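Local coordinates for superoxide dismutase (Candida albicans, PDB 4GUN), which probably destroys superoxide radicals within the cell, converting them to hydrogen peroxide and oxygen at a manganese ion, at residues Lys35-Tyr40 with Asn79-Trp84. The protein carries 2 engineered substitutions. Residues are numbered along the deposited sequence; the frame is centred on the assembly and turned at random.
With MN (manganese (II) ion), chain Q.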
# COMPACT_ATOMS: atom_id res chain seq x y z
N LYS A 35 -23.88 -6.34 13.33
CA LYS A 35 -23.57 -6.91 12.02
C LYS A 35 -22.07 -6.71 11.71
O LYS A 35 -21.37 -7.70 11.52
CB LYS A 35 -24.48 -6.35 10.90
CG LYS A 35 -25.99 -6.51 11.14
CD LYS A 35 -26.46 -7.95 10.90
CE LYS A 35 -27.90 -8.18 11.26
NZ LYS A 35 -28.30 -9.60 11.04
N HIS A 36 -21.58 -5.44 11.70
CA HIS A 36 -20.18 -5.12 11.39
C HIS A 36 -19.14 -5.68 12.35
O HIS A 36 -18.20 -6.35 11.89
CB HIS A 36 -19.95 -3.62 11.05
CG HIS A 36 -20.72 -3.15 9.86
ND1 HIS A 36 -20.22 -3.29 8.57
CD2 HIS A 36 -21.95 -2.59 9.79
CE1 HIS A 36 -21.14 -2.78 7.77
NE2 HIS A 36 -22.20 -2.34 8.46
N HIS A 37 -19.25 -5.37 13.64
CA HIS A 37 -18.29 -5.88 14.63
C HIS A 37 -18.40 -7.41 14.69
O HIS A 37 -17.37 -8.08 14.66
CB HIS A 37 -18.47 -5.23 16.02
CG HIS A 37 -17.36 -5.47 17.00
ND1 HIS A 37 -17.15 -4.62 18.07
CD2 HIS A 37 -16.44 -6.47 17.05
CE1 HIS A 37 -16.11 -5.11 18.72
NE2 HIS A 37 -15.66 -6.23 18.15
N VAL A 38 -19.62 -7.95 14.67
CA VAL A 38 -19.87 -9.41 14.66
C VAL A 38 -19.13 -10.11 13.49
O VAL A 38 -18.62 -11.22 13.66
CB VAL A 38 -21.41 -9.70 14.66
CG1 VAL A 38 -21.73 -11.11 14.16
CG2 VAL A 38 -22.00 -9.49 16.05
N ALA A 39 -19.11 -9.46 12.29
CA ALA A 39 -18.43 -10.00 11.10
C ALA A 39 -16.90 -10.08 11.31
O ALA A 39 -16.27 -11.04 10.88
CB ALA A 39 -18.77 -9.17 9.87
N TYR A 40 -16.31 -9.10 12.02
CA TYR A 40 -14.88 -9.17 12.35
C TYR A 40 -14.60 -10.23 13.43
O TYR A 40 -13.56 -10.88 13.37
CB TYR A 40 -14.33 -7.79 12.78
CG TYR A 40 -14.55 -6.69 11.76
CD1 TYR A 40 -14.01 -6.77 10.49
CD2 TYR A 40 -15.23 -5.53 12.11
CE1 TYR A 40 -14.19 -5.75 9.56
CE2 TYR A 40 -15.45 -4.51 11.18
CZ TYR A 40 -14.91 -4.61 9.91
OH TYR A 40 -15.13 -3.60 9.01
N ASN A 79 -10.18 -2.16 16.70
CA ASN A 79 -10.65 -0.79 16.41
C ASN A 79 -12.06 -0.53 16.95
O ASN A 79 -12.29 0.49 17.61
CB ASN A 79 -10.57 -0.48 14.92
CG ASN A 79 -9.16 -0.32 14.38
OD1 ASN A 79 -8.22 -0.02 15.12
ND2 ASN A 79 -8.98 -0.47 13.07
N HIS A 80 -13.01 -1.44 16.67
CA HIS A 80 -14.38 -1.29 17.15
C HIS A 80 -14.49 -1.35 18.68
O HIS A 80 -15.16 -0.51 19.25
CB HIS A 80 -15.34 -2.24 16.41
CG HIS A 80 -15.59 -1.80 14.99
ND1 HIS A 80 -14.77 -2.19 13.96
CD2 HIS A 80 -16.52 -0.94 14.50
CE1 HIS A 80 -15.25 -1.62 12.87
NE2 HIS A 80 -16.32 -0.88 13.14
N SER A 81 -13.73 -2.26 19.35
CA SER A 81 -13.67 -2.36 20.82
C SER A 81 -13.19 -1.06 21.46
O SER A 81 -13.75 -0.63 22.48
CB SER A 81 -12.77 -3.52 21.27
OG SER A 81 -13.37 -4.76 20.95
N LEU A 82 -12.17 -0.41 20.84
CA LEU A 82 -11.65 0.90 21.29
C LEU A 82 -12.74 1.94 21.08
O LEU A 82 -12.96 2.79 21.94
CB LEU A 82 -10.40 1.32 20.50
CG LEU A 82 -9.08 0.57 20.75
CD1 LEU A 82 -8.14 0.73 19.56
CD2 LEU A 82 -8.39 1.05 22.05
N PHE A 83 -13.42 1.88 19.92
CA PHE A 83 -14.46 2.83 19.55
C PHE A 83 -15.61 2.86 20.56
O PHE A 83 -15.90 3.92 21.11
CB PHE A 83 -14.94 2.58 18.12
CG PHE A 83 -15.81 3.63 17.48
CD1 PHE A 83 -15.37 4.95 17.38
CD2 PHE A 83 -17.02 3.29 16.89
CE1 PHE A 83 -16.17 5.92 16.75
CE2 PHE A 83 -17.80 4.26 16.24
CZ PHE A 83 -17.38 5.57 16.19
N TRP A 84 -16.22 1.70 20.87
CA TRP A 84 -17.33 1.64 21.82
C TRP A 84 -16.96 2.16 23.21
O TRP A 84 -17.79 2.80 23.87
CB TRP A 84 -17.98 0.25 21.92
CG TRP A 84 -18.11 -0.56 20.65
CD1 TRP A 84 -17.77 -1.86 20.48
CD2 TRP A 84 -18.69 -0.13 19.40
NE1 TRP A 84 -18.10 -2.29 19.22
CE2 TRP A 84 -18.63 -1.23 18.52
CE3 TRP A 84 -19.21 1.09 18.92
CZ2 TRP A 84 -19.04 -1.15 17.18
CZ3 TRP A 84 -19.66 1.15 17.61
CH2 TRP A 84 -19.53 0.06 16.75
MN MN Q . -16.99 0.54 11.70
O HOH W 1 -15.14 0.53 10.60
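His80 meets both His37 and Tyr40 across the contact. Its CB lies over one face of the His37 ring, 3.8 Å from the ring centroid, a CH-pi contact. Its CG is anti to the carbonyl carbon (chi1 -72°), and the imidazole runs on past His37 to reach the manganese. NE2 binds the ion at 2.1 Å. His32, Asp170 and His174 bind the same ion, and a water, its O 2.2 Å from the manganese, completes the five ligands. The second ring nitrogen, ND1, is hydrogen-bonded to the backbone O of Gly76; together with the metal bond this holds the imidazole's rotation. Tyr40 flanks this ligand: its CE2 comes within 3.4 Å of His80 CE1. The two ring planes are 27° apart but displaced, with little overlap. Tyr40 OH is hydrogen-bonded to Gln155 NE2.

Both segments belong to the alpha-hairpin domain of the iron/manganese superoxide dismutases. The long helices 26-56 and 60-85 run in roughly opposite directions here, with their local axes 10.8 Å apart at an angle of 140°.

Ser81 OG sits at the edge of the His37 ring, 3.6 Å from CE1. Its hydrogen bond goes to the backbone O of His77, one turn back.

Trp84 gives the one hydrogen bond between the segments. NE1 donates to His37 ND1 at 2.8 Å, and the bond is fairly straight. The indole N-H can only donate, so ND1 accepts and carries no proton; NE1 lies in the His37 ring plane. The two rings meet rim to rim. His37 NE2 is hydrogen-bonded to His77 ND1, so both ring nitrogens of His37 tie it to helix 60-85.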